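Side-chain contacts in soluble lytic murein transglycosylase (Escherichia coli, PDB 1QSA), which cleaves the glycosidic bonds between N-acetylmuramic acid and N-acetylglucosamine in peptidoglycan, leaving a 1,6-anhydro bond in the muramic acid residue: residues 11-16 with 39-44; 56-61 with 72-77; 390-393 with 399-402. One frame throughout, in Å; residues are numbered along the deposited sequence. Where two conformers were deposited one is given.

Contact 1 (11-16 with 39-44); sequences AQIKQA and PYLEYR. With ACT (acetate ion), chain O.
In the alpha-superhelix that builds most of this ring-shaped enzyme, I13 of helix 3-18 meets L41 of helix 38-48, near the start of the chain. The two segments run in roughly the same direction, and the closest pair of backbone positions, K14 and L41, keeps its CA atoms 8.6 Å apart. The apolar part of the contact is made by side-chain ends: I13 CG2 lies 4.0 Å from L41 CD2. This pair is buried, with V25 and M28 of the intervening helix 22-28 also packing against I13, and with Y10, W17 and M29 adding to the cover of L41.

The polar groups lie around this small core without joining the segments directly. No hydrogen bond passes between them. The R44 side chain is fully extended toward helix 3-18, where NH1 comes within 4.2 Å of K14 O, an oblique and distant approach. Its guanidinium is held instead by a salt bridge from NH2 to D18 and by a cation-pi contact with W17, both at the end of the same helix 3-18. K14 turns its amine elsewhere: CG stands beside the backbone N (chi1 -76°) and the chain bends at chi3 (64°), taking NZ toward a bound acetate. K14 NZ and R44 NH1 are 6.7 Å apart, and each cation has an anionic partner of its own.

The acetate ion, probably from the crystallisation liquor, occupies the space between K14 and Y40 and thereby links the two helices indirectly. Y10 OH also bonds to it. Carboxylate and methyl group are used differently, for K14 NZ donates to acetate OXT at 2.8 Å, whereas the acetate CH3 sits over one face of the Y40 ring, 3.6 Å from Y40 CD1.

Contact 2 (56-61 with 72-77); sequences VTVTNF and RTLQSR
N60 N donates to V56 O over 2.9 Å, one of the backbone bonds that shape the helical turn from which V58 and F61 both face L74. A second such bond, from F61 N to T57 O at 3.1 Å, is the next i to i+4 bond of the same helix. Helices 55-64 and 69-84 are consecutive and run in roughly opposite senses, forming a helical hairpin of the alpha-superhelix, with V58 and L74 as the nearest backbone positions.

The contact itself is made by three buried side chains. L74 leaves its helix with CG anti to the backbone N (chi1 -176°); chi2 of 58° then folds CD1 back and leaves CD2 anti to CA, so that CD2 is the methyl that reaches furthest toward helix 55-64, where it meets two residues one helical turn apart. On V58 it finds CG1, the methyl anti to the backbone N, at 3.9 Å from L74 CD2; L74 CG is as near to that same methyl. On F61 it meets CD2, 3.7 Å from L74 CD2, approaching the ring obliquely, and here the two side chains cross at about a right angle. One methyl thus touches both residues of the opposing turn.

Neighbouring parts of the fold complete the core. E42, Y43 and I46 of helix 38-48 pack on F61, as do L68 and A71, while F94 and F78 cover V58. At the periphery, a weak hydrogen bond between Q75 OE1 and R63 NH2 rests on one of two Q75 conformers and is therefore doubtful.

Between the segments there is neither a hydrogen bond nor a charge pair, so they are held here by dispersion and the burial of hydrocarbon, with no directional bond between them.

Contact 3 (390-393 with 399-402); sequences ELMY and TARS. With SO4 (sulfate ion), chain E.
With CG anti to its carbonyl carbon (chi1 -67°) and CD1 anti to CA (chi2 167°), L391 sends CD1 to A400 and turns CD2 to T399, while M392, folded at chi2 and chi3, curls its sulfur over A400. The contact joins the consecutive helices 383-393 and 397-408 in the L domain, part of the enzyme's alpha-superhelix. The small A400 permits close backbones, the CA atoms of L391 and A400 being 5.5 Å apart.

Three apolar touches make the contact. L391 CB abuts A400 CB at 3.8 Å, L391 CD2 reaches T399 CG2 at 3.7 Å with the side chains nearly perpendicular, and M392 SD rests 3.6 Å from A400 CB. Y40 of helix 38-48 packs against both L391 and T399, and W428 and L431 against M392.

T399 is two-sided. Its methyl serves the apolar contact, whereas its polar groups bind a sulfate, probably from the crystallisation liquor, at the start of helix 397-408. N398 N also bonds to the ion, and the positive end of the helix dipole probably favours it. Sulfate O2 is gripped twice, by T399 N at 2.9 Å (155° at the hydrogen) and by T399 OG1 at 2.8 Å.

How the contacts relate
Along the chain the three contacts follow one another in series. Contacts 1 and 2 have centres 18 Å apart and adjoin through consecutive helices 38-48 and 55-64: F61 joins the two, its CZ lying 3.5 Å from P39 O, and Y43 OH makes a weak hydrogen bond to R77 NH1. Contact 3 comes more than 300 residues later, yet its centre is only 15 Å from that of contact 1, to which Y40 joins it, with Y40 OH bonded to E403. Contacts 2 and 3 do not touch, their nearest atoms being about 8 Å apart. Helix 38-48 thus lies between the chain's first helices and the L domain, consistent with the closed ring of this superhelical enzyme.

Contact 1 (11-16 with 39-44)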
loop_
_atom_site.group_PDB
_atom_site.type_symbol
_atom_site.label_atom_id
_atom_site.label_comp_id
_atom_site.label_asym_id
_atom_site.label_seq_id
_atom_site.Cartn_x
_atom_site.Cartn_y
_atom_site.Cartn_z
ATOM N N ALA A 11 -29.414 -16.092 -8.494
ATOM C CA ALA A 11 -29.116 -15.202 -9.617
ATOM C C ALA A 11 -30.411 -14.536 -10.109
ATOM O O ALA A 11 -30.431 -13.337 -10.413
ATOM C CB ALA A 11 -28.459 -15.986 -10.750
ATOM N N GLN A 12 -31.500 -15.293 -10.117
ATOM C CA GLN A 12 -32.782 -14.775 -10.587
ATOM C C GLN A 12 -33.390 -13.721 -9.672
ATOM O O GLN A 12 -33.936 -12.713 -10.158
ATOM C CB GLN A 12 -33.740 -15.941 -10.878
ATOM C CG GLN A 12 -33.267 -16.760 -12.097
ATOM C CD GLN A 12 -33.699 -18.224 -12.074
ATOM O OE1 GLN A 12 -34.317 -18.698 -11.116
ATOM N NE2 GLN A 12 -33.353 -18.956 -13.139
ATOM N N ILE A 13 -33.273 -13.904 -8.360
ATOM C CA ILE A 13 -33.834 -12.921 -7.440
ATOM C C ILE A 13 -33.047 -11.605 -7.521
ATOM O O ILE A 13 -33.624 -10.532 -7.420
ATOM C CB ILE A 13 -33.949 -13.457 -5.985
ATOM C CG1 ILE A 13 -34.950 -12.613 -5.191
ATOM C CG2 ILE A 13 -32.591 -13.466 -5.284
ATOM C CD1 ILE A 13 -35.212 -13.148 -3.784
ATOM N N LYS A 14 -31.741 -11.696 -7.750
ATOM C CA LYS A 14 -30.903 -10.499 -7.870
ATOM C C LYS A 14 -31.255 -9.744 -9.151
ATOM O O LYS A 14 -31.288 -8.518 -9.166
ATOM C CB LYS A 14 -29.423 -10.878 -7.864
ATOM C CG LYS A 14 -28.916 -11.225 -6.482
ATOM C CD LYS A 14 -27.532 -11.870 -6.541
ATOM C CE LYS A 14 -26.472 -10.922 -7.098
ATOM N NZ LYS A 14 -25.113 -11.557 -7.029
ATOM N N GLN A 15 -31.523 -10.484 -10.223
ATOM C CA GLN A 15 -31.908 -9.882 -11.495
ATOM C C GLN A 15 -33.233 -9.124 -11.299
ATOM O O GLN A 15 -33.372 -7.992 -11.755
ATOM C CB GLN A 15 -32.065 -10.972 -12.554
ATOM C CG GLN A 15 -32.527 -10.492 -13.927
ATOM C CD GLN A 15 -32.674 -11.656 -14.917
ATOM O OE1 GLN A 15 -33.380 -12.636 -14.646
ATOM N NE2 GLN A 15 -32.005 -11.554 -16.059
ATOM N N ALA A 16 -34.188 -9.749 -10.611
ATOM C CA ALA A 16 -35.482 -9.116 -10.355
ATOM C C ALA A 16 -35.315 -7.866 -9.488
ATOM O O ALA A 16 -35.889 -6.813 -9.781
ATOM C CB ALA A 16 -36.438 -10.105 -9.669
ATOM N N PRO A 39 -28.117 -14.500 3.987
ATOM C CA PRO A 39 -27.864 -13.319 4.838
ATOM C C PRO A 39 -27.551 -12.060 4.019
ATOM O O PRO A 39 -27.842 -10.946 4.461
ATOM C CB PRO A 39 -26.667 -13.755 5.689
ATOM C CG PRO A 39 -26.888 -15.228 5.846
ATOM C CD PRO A 39 -27.302 -15.645 4.437
ATOM N N TYR A 40 -26.933 -12.221 2.846
ATOM C CA TYR A 40 -26.652 -11.070 1.979
ATOM C C TYR A 40 -27.952 -10.471 1.436
ATOM O O TYR A 40 -28.053 -9.255 1.248
ATOM C CB TYR A 40 -25.696 -11.440 0.847
ATOM C CG TYR A 40 -24.264 -11.585 1.297
ATOM C CD1 TYR A 40 -23.401 -10.482 1.312
ATOM C CD2 TYR A 40 -23.757 -12.824 1.699
ATOM C CE1 TYR A 40 -22.077 -10.608 1.716
ATOM C CE2 TYR A 40 -22.413 -12.959 2.105
ATOM C CZ TYR A 40 -21.588 -11.840 2.111
ATOM O OH TYR A 40 -20.284 -11.940 2.530
ATOM N N LEU A 41 -28.937 -11.320 1.156
ATOM C CA LEU A 41 -30.245 -10.854 0.684
ATOM C C LEU A 41 -30.948 -10.096 1.826
ATOM O O LEU A 41 -31.597 -9.075 1.598
ATOM C CB LEU A 41 -31.109 -12.050 0.250
ATOM C CG LEU A 41 -30.641 -12.812 -0.993
ATOM C CD1 LEU A 41 -31.573 -13.998 -1.217
ATOM C CD2 LEU A 41 -30.622 -11.891 -2.213
ATOM N N GLU A 42 -30.845 -10.612 3.047
ATOM C CA GLU A 42 -31.468 -9.962 4.191
ATOM C C GLU A 42 -30.831 -8.595 4.409
ATOM O O GLU A 42 -31.520 -7.619 4.713
ATOM C CB GLU A 42 -31.269 -10.793 5.454
ATOM C CG GLU A 42 -32.008 -12.097 5.478
ATOM C CD GLU A 42 -31.800 -12.838 6.778
ATOM O OE1 GLU A 42 -30.671 -13.309 7.025
ATOM O OE2 GLU A 42 -32.768 -12.947 7.558
ATOM N N TYR A 43 -29.509 -8.533 4.241
ATOM C CA TYR A 43 -28.782 -7.284 4.407
ATOM C C TYR A 43 -29.283 -6.270 3.382
ATOM O O TYR A 43 -29.515 -5.103 3.717
ATOM C CB TYR A 43 -27.271 -7.518 4.239
ATOM C CG TYR A 43 -26.460 -6.233 4.212
ATOM C CD1 TYR A 43 -26.076 -5.598 5.395
ATOM C CD2 TYR A 43 -26.110 -5.639 3.000
ATOM C CE1 TYR A 43 -25.357 -4.389 5.368
ATOM C CE2 TYR A 43 -25.399 -4.435 2.961
ATOM C CZ TYR A 43 -25.027 -3.819 4.149
ATOM O OH TYR A 43 -24.340 -2.621 4.087
ATOM N N ARG A 44 -29.456 -6.717 2.141
ATOM C CA ARG A 44 -29.938 -5.838 1.077
ATOM C C ARG A 44 -31.341 -5.323 1.415
ATOM O O ARG A 44 -31.635 -4.138 1.248
ATOM C CB ARG A 44 -29.932 -6.571 -0.275
ATOM C CG ARG A 44 -30.198 -5.643 -1.456
ATOM C CD ARG A 44 -30.079 -6.382 -2.799
ATOM N NE ARG A 44 -30.467 -5.529 -3.923
ATOM C CZ ARG A 44 -30.254 -5.801 -5.211
ATOM N NH1 ARG A 44 -29.664 -6.922 -5.601
ATOM N NH2 ARG A 44 -30.671 -4.944 -6.128
HETATM C C ACT O . -23.658 -10.875 -3.665
HETATM O O ACT O . -23.193 -9.841 -4.183
HETATM O OXT ACT O . -24.431 -11.639 -4.275
HETATM C CH3 ACT O . -23.248 -11.236 -2.245
#

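Contact 2 (56-61 with 72-77)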
loop_
_atom_site.group_PDB
_atom_site.type_symbol
_atom_site.label_atom_id
_atom_site.label_comp_id
_atom_site.label_asym_id
_atom_site.label_seq_id
_atom_site.Cartn_x
_atom_site.Cartn_y
_atom_site.Cartn_z
ATOM N N VAL A 56 -34.400 -2.590 16.688
ATOM C CA VAL A 56 -34.516 -4.003 17.026
ATOM C C VAL A 56 -34.274 -4.921 15.818
ATOM O O VAL A 56 -33.645 -5.969 15.950
ATOM C CB VAL A 56 -35.871 -4.297 17.705
ATOM C CG1 VAL A 56 -37.001 -4.291 16.663
ATOM C CG2 VAL A 56 -35.786 -5.608 18.535
ATOM N N THR A 57 -34.717 -4.498 14.641
ATOM C CA THR A 57 -34.521 -5.295 13.437
ATOM C C THR A 57 -33.032 -5.388 13.119
ATOM O O THR A 57 -32.511 -6.461 12.799
ATOM C CB THR A 57 -35.282 -4.678 12.245
ATOM O OG1 THR A 57 -36.687 -4.743 12.505
ATOM C CG2 THR A 57 -34.970 -5.416 10.946
ATOM N N VAL A 58 -32.338 -4.264 13.259
ATOM C CA VAL A 58 -30.907 -4.215 12.970
ATOM C C VAL A 58 -30.115 -5.018 13.991
ATOM O O VAL A 58 -29.235 -5.804 13.631
ATOM C CB VAL A 58 -30.402 -2.749 12.899
ATOM C CG1 VAL A 58 -28.908 -2.713 12.565
ATOM C CG2 VAL A 58 -31.196 -1.988 11.823
ATOM N N THR A 59 -30.420 -4.806 15.269
ATOM C CA THR A 59 -29.774 -5.533 16.356
ATOM C C THR A 59 -29.936 -7.049 16.160
ATOM O O THR A 59 -28.969 -7.797 16.303
ATOM C CB THR A 59 -30.389 -5.121 17.715
ATOM O OG1 THR A 59 -30.081 -3.745 17.957
ATOM C CG2 THR A 59 -29.845 -5.973 18.864
ATOM N N ASN A 60 -31.150 -7.489 15.835
ATOM C CA ASN A 60 -31.408 -8.920 15.636
ATOM C C ASN A 60 -30.576 -9.483 14.488
ATOM O O ASN A 60 -29.988 -10.559 14.615
ATOM C CB ASN A 60 -32.896 -9.194 15.403
ATOM C CG ASN A 60 -33.729 -9.015 16.666
ATOM O OD1 ASN A 60 -33.190 -8.924 17.775
ATOM N ND2 ASN A 60 -35.046 -8.958 16.504
ATOM N N PHE A 61 -30.464 -8.721 13.403
ATOM C CA PHE A 61 -29.686 -9.167 12.253
ATOM C C PHE A 61 -28.193 -9.260 12.578
ATOM O O PHE A 61 -27.525 -10.236 12.237
ATOM C CB PHE A 61 -29.907 -8.243 11.045
ATOM C CG PHE A 61 -29.126 -8.655 9.831
ATOM C CD1 PHE A 61 -29.513 -9.770 9.087
ATOM C CD2 PHE A 61 -27.979 -7.952 9.441
ATOM C CE1 PHE A 61 -28.772 -10.181 7.979
ATOM C CE2 PHE A 61 -27.237 -8.361 8.337
ATOM C CZ PHE A 61 -27.642 -9.482 7.605
ATOM N N ARG A 72 -21.236 -6.732 10.220
ATOM C CA ARG A 72 -20.296 -6.019 11.069
ATOM C C ARG A 72 -20.216 -4.545 10.695
ATOM O O ARG A 72 -20.217 -3.681 11.579
ATOM C CB ARG A 72 -18.917 -6.685 11.052
ATOM C CG ARG A 72 -18.962 -8.152 11.501
ATOM C CD ARG A 72 -17.585 -8.815 11.455
ATOM N NE ARG A 72 -17.053 -9.120 12.786
ATOM C CZ ARG A 72 -16.522 -8.225 13.622
ATOM N NH1 ARG A 72 -16.438 -6.939 13.288
ATOM N NH2 ARG A 72 -16.071 -8.621 14.802
ATOM N N THR A 73 -20.240 -4.250 9.401
ATOM C CA THR A 73 -20.198 -2.861 8.953
ATOM C C THR A 73 -21.546 -2.177 9.218
ATOM O O THR A 73 -21.604 -0.954 9.418
ATOM C CB THR A 73 -19.825 -2.722 7.460
ATOM O OG1 THR A 73 -20.784 -3.394 6.640
ATOM C CG2 THR A 73 -18.426 -3.279 7.195
ATOM N N LEU A 74 -22.626 -2.963 9.233
ATOM C CA LEU A 74 -23.963 -2.410 9.484
ATOM C C LEU A 74 -24.078 -1.748 10.864
ATOM O O LEU A 74 -24.871 -0.814 11.046
ATOM C CB LEU A 74 -25.040 -3.492 9.321
ATOM C CG LEU A 74 -26.507 -3.051 9.468
ATOM C CD1 LEU A 74 -26.851 -1.958 8.451
ATOM C CD2 LEU A 74 -27.440 -4.254 9.305
ATOM N N GLN A 75 -23.284 -2.215 11.825
ATOM C CA GLN A 75 -23.288 -1.656 13.181
ATOM C C GLN A 75 -22.922 -0.159 13.135
ATOM O O GLN A 75 -23.639 0.698 13.680
ATOM C CB GLN A 75 -22.293 -2.419 14.053
ATOM C CG GLN A 75 -22.329 -2.046 15.520
ATOM C CD GLN A 75 -23.642 -2.412 16.197
ATOM O OE1 GLN A 75 -24.469 -3.141 15.640
ATOM N NE2 GLN A 75 -23.843 -1.892 17.400
ATOM N N SER A 76 -21.806 0.155 12.477
ATOM C CA SER A 76 -21.386 1.549 12.335
ATOM C C SER A 76 -22.313 2.327 11.397
ATOM O O SER A 76 -22.616 3.487 11.664
ATOM C CB SER A 76 -19.930 1.648 11.847
ATOM O OG SER A 76 -19.021 1.307 12.875
ATOM N N ARG A 77 -22.796 1.686 10.326
ATOM C CA ARG A 77 -23.704 2.341 9.385
ATOM C C ARG A 77 -25.026 2.742 10.069
ATOM O O ARG A 77 -25.527 3.861 9.875
ATOM C CB ARG A 77 -23.986 1.426 8.197
ATOM C CG ARG A 77 -24.911 2.034 7.154
ATOM C CD ARG A 77 -25.068 1.104 5.952
ATOM N NE ARG A 77 -26.055 1.618 5.005
ATOM C CZ ARG A 77 -26.326 1.067 3.821
ATOM N NH1 ARG A 77 -25.692 -0.033 3.426
ATOM N NH2 ARG A 77 -27.250 1.611 3.031
#

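Contact 3 (390-393 with 399-402)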
loop_
_atom_site.group_PDB
_atom_site.type_symbol
_atom_site.label_atom_id
_atom_site.label_comp_id
_atom_site.label_asym_id
_atom_site.label_seq_id
_atom_site.Cartn_x
_atom_site.Cartn_y
_atom_site.Cartn_z
ATOM N N GLU A 390 -19.806 -20.088 -2.329
ATOM C CA GLU A 390 -20.798 -19.464 -3.197
ATOM C C GLU A 390 -20.272 -18.181 -3.808
ATOM O O GLU A 390 -20.471 -17.937 -4.988
ATOM C CB GLU A 390 -22.107 -19.182 -2.447
ATOM C CG GLU A 390 -22.845 -20.449 -2.039
ATOM C CD GLU A 390 -22.884 -21.460 -3.172
ATOM O OE1 GLU A 390 -23.534 -21.160 -4.188
ATOM O OE2 GLU A 390 -22.229 -22.535 -3.068
ATOM N N LEU A 391 -19.622 -17.355 -2.990
ATOM C CA LEU A 391 -19.086 -16.085 -3.485
ATOM C C LEU A 391 -18.058 -16.305 -4.599
ATOM O O LEU A 391 -18.092 -15.620 -5.620
ATOM C CB LEU A 391 -18.499 -15.282 -2.333
ATOM C CG LEU A 391 -19.531 -14.789 -1.308
ATOM C CD1 LEU A 391 -18.808 -14.299 -0.050
ATOM C CD2 LEU A 391 -20.406 -13.675 -1.934
ATOM N N MET A 392 -17.221 -17.330 -4.449
ATOM C CA MET A 392 -16.224 -17.629 -5.476
ATOM C C MET A 392 -16.921 -18.182 -6.733
ATOM O O MET A 392 -16.535 -17.858 -7.856
ATOM C CB MET A 392 -15.167 -18.605 -4.929
ATOM C CG MET A 392 -14.276 -18.001 -3.843
ATOM S SD MET A 392 -13.438 -16.482 -4.397
ATOM C CE MET A 392 -12.213 -17.173 -5.516
ATOM N N TYR A 393 -17.991 -18.957 -6.535
ATOM C CA TYR A 393 -18.749 -19.507 -7.653
ATOM C C TYR A 393 -19.303 -18.374 -8.529
ATOM O O TYR A 393 -19.301 -18.471 -9.758
ATOM C CB TYR A 393 -19.900 -20.378 -7.161
ATOM C CG TYR A 393 -20.711 -20.942 -8.296
ATOM C CD1 TYR A 393 -20.211 -21.984 -9.073
ATOM C CD2 TYR A 393 -21.975 -20.430 -8.608
ATOM C CE1 TYR A 393 -20.949 -22.507 -10.129
ATOM C CE2 TYR A 393 -22.721 -20.949 -9.661
ATOM C CZ TYR A 393 -22.200 -21.990 -10.415
ATOM O OH TYR A 393 -22.927 -22.538 -11.448
ATOM N N THR A 399 -15.916 -9.621 -2.341
ATOM C CA THR A 399 -16.841 -9.985 -1.263
ATOM C C THR A 399 -16.295 -11.236 -0.554
ATOM O O THR A 399 -16.299 -11.320 0.680
ATOM C CB THR A 399 -18.269 -10.224 -1.816
ATOM O OG1 THR A 399 -18.672 -9.066 -2.571
ATOM C CG2 THR A 399 -19.283 -10.441 -0.662
ATOM N N ALA A 400 -15.775 -12.172 -1.341
ATOM C CA ALA A 400 -15.187 -13.389 -0.787
ATOM C C ALA A 400 -13.945 -13.046 0.050
ATOM O O ALA A 400 -13.712 -13.675 1.078
ATOM C CB ALA A 400 -14.809 -14.348 -1.908
ATOM N N ARG A 401 -13.134 -12.085 -0.411
ATOM C CA ARG A 401 -11.926 -11.684 0.326
ATOM C C ARG A 401 -12.260 -11.275 1.776
ATOM O O ARG A 401 -11.554 -11.651 2.714
ATOM C CB ARG A 401 -11.197 -10.548 -0.401
ATOM C CG ARG A 401 -9.998 -10.013 0.369
ATOM C CD ARG A 401 -9.290 -8.880 -0.366
ATOM N NE ARG A 401 -8.239 -8.334 0.489
ATOM C CZ ARG A 401 -7.023 -8.863 0.618
ATOM N NH1 ARG A 401 -6.664 -9.920 -0.101
ATOM N NH2 ARG A 401 -6.148 -8.307 1.441
ATOM N N SER A 402 -13.352 -10.529 1.956
ATOM C CA SER A 402 -13.769 -10.093 3.290
ATOM C C SER A 402 -14.162 -11.276 4.166
ATOM O O SER A 402 -13.861 -11.296 5.363
ATOM C CB SER A 402 -14.924 -9.102 3.187
ATOM O OG SER A 402 -14.504 -7.977 2.440
HETATM S S SO4 E . -17.040 -8.335 -5.971
HETATM O O1 SO4 E . -18.038 -8.560 -7.030
HETATM O O2 SO4 E . -17.186 -9.325 -4.898
HETATM O O3 SO4 E . -15.688 -8.450 -6.555
HETATM O O4 SO4 E . -17.260 -6.990 -5.401
#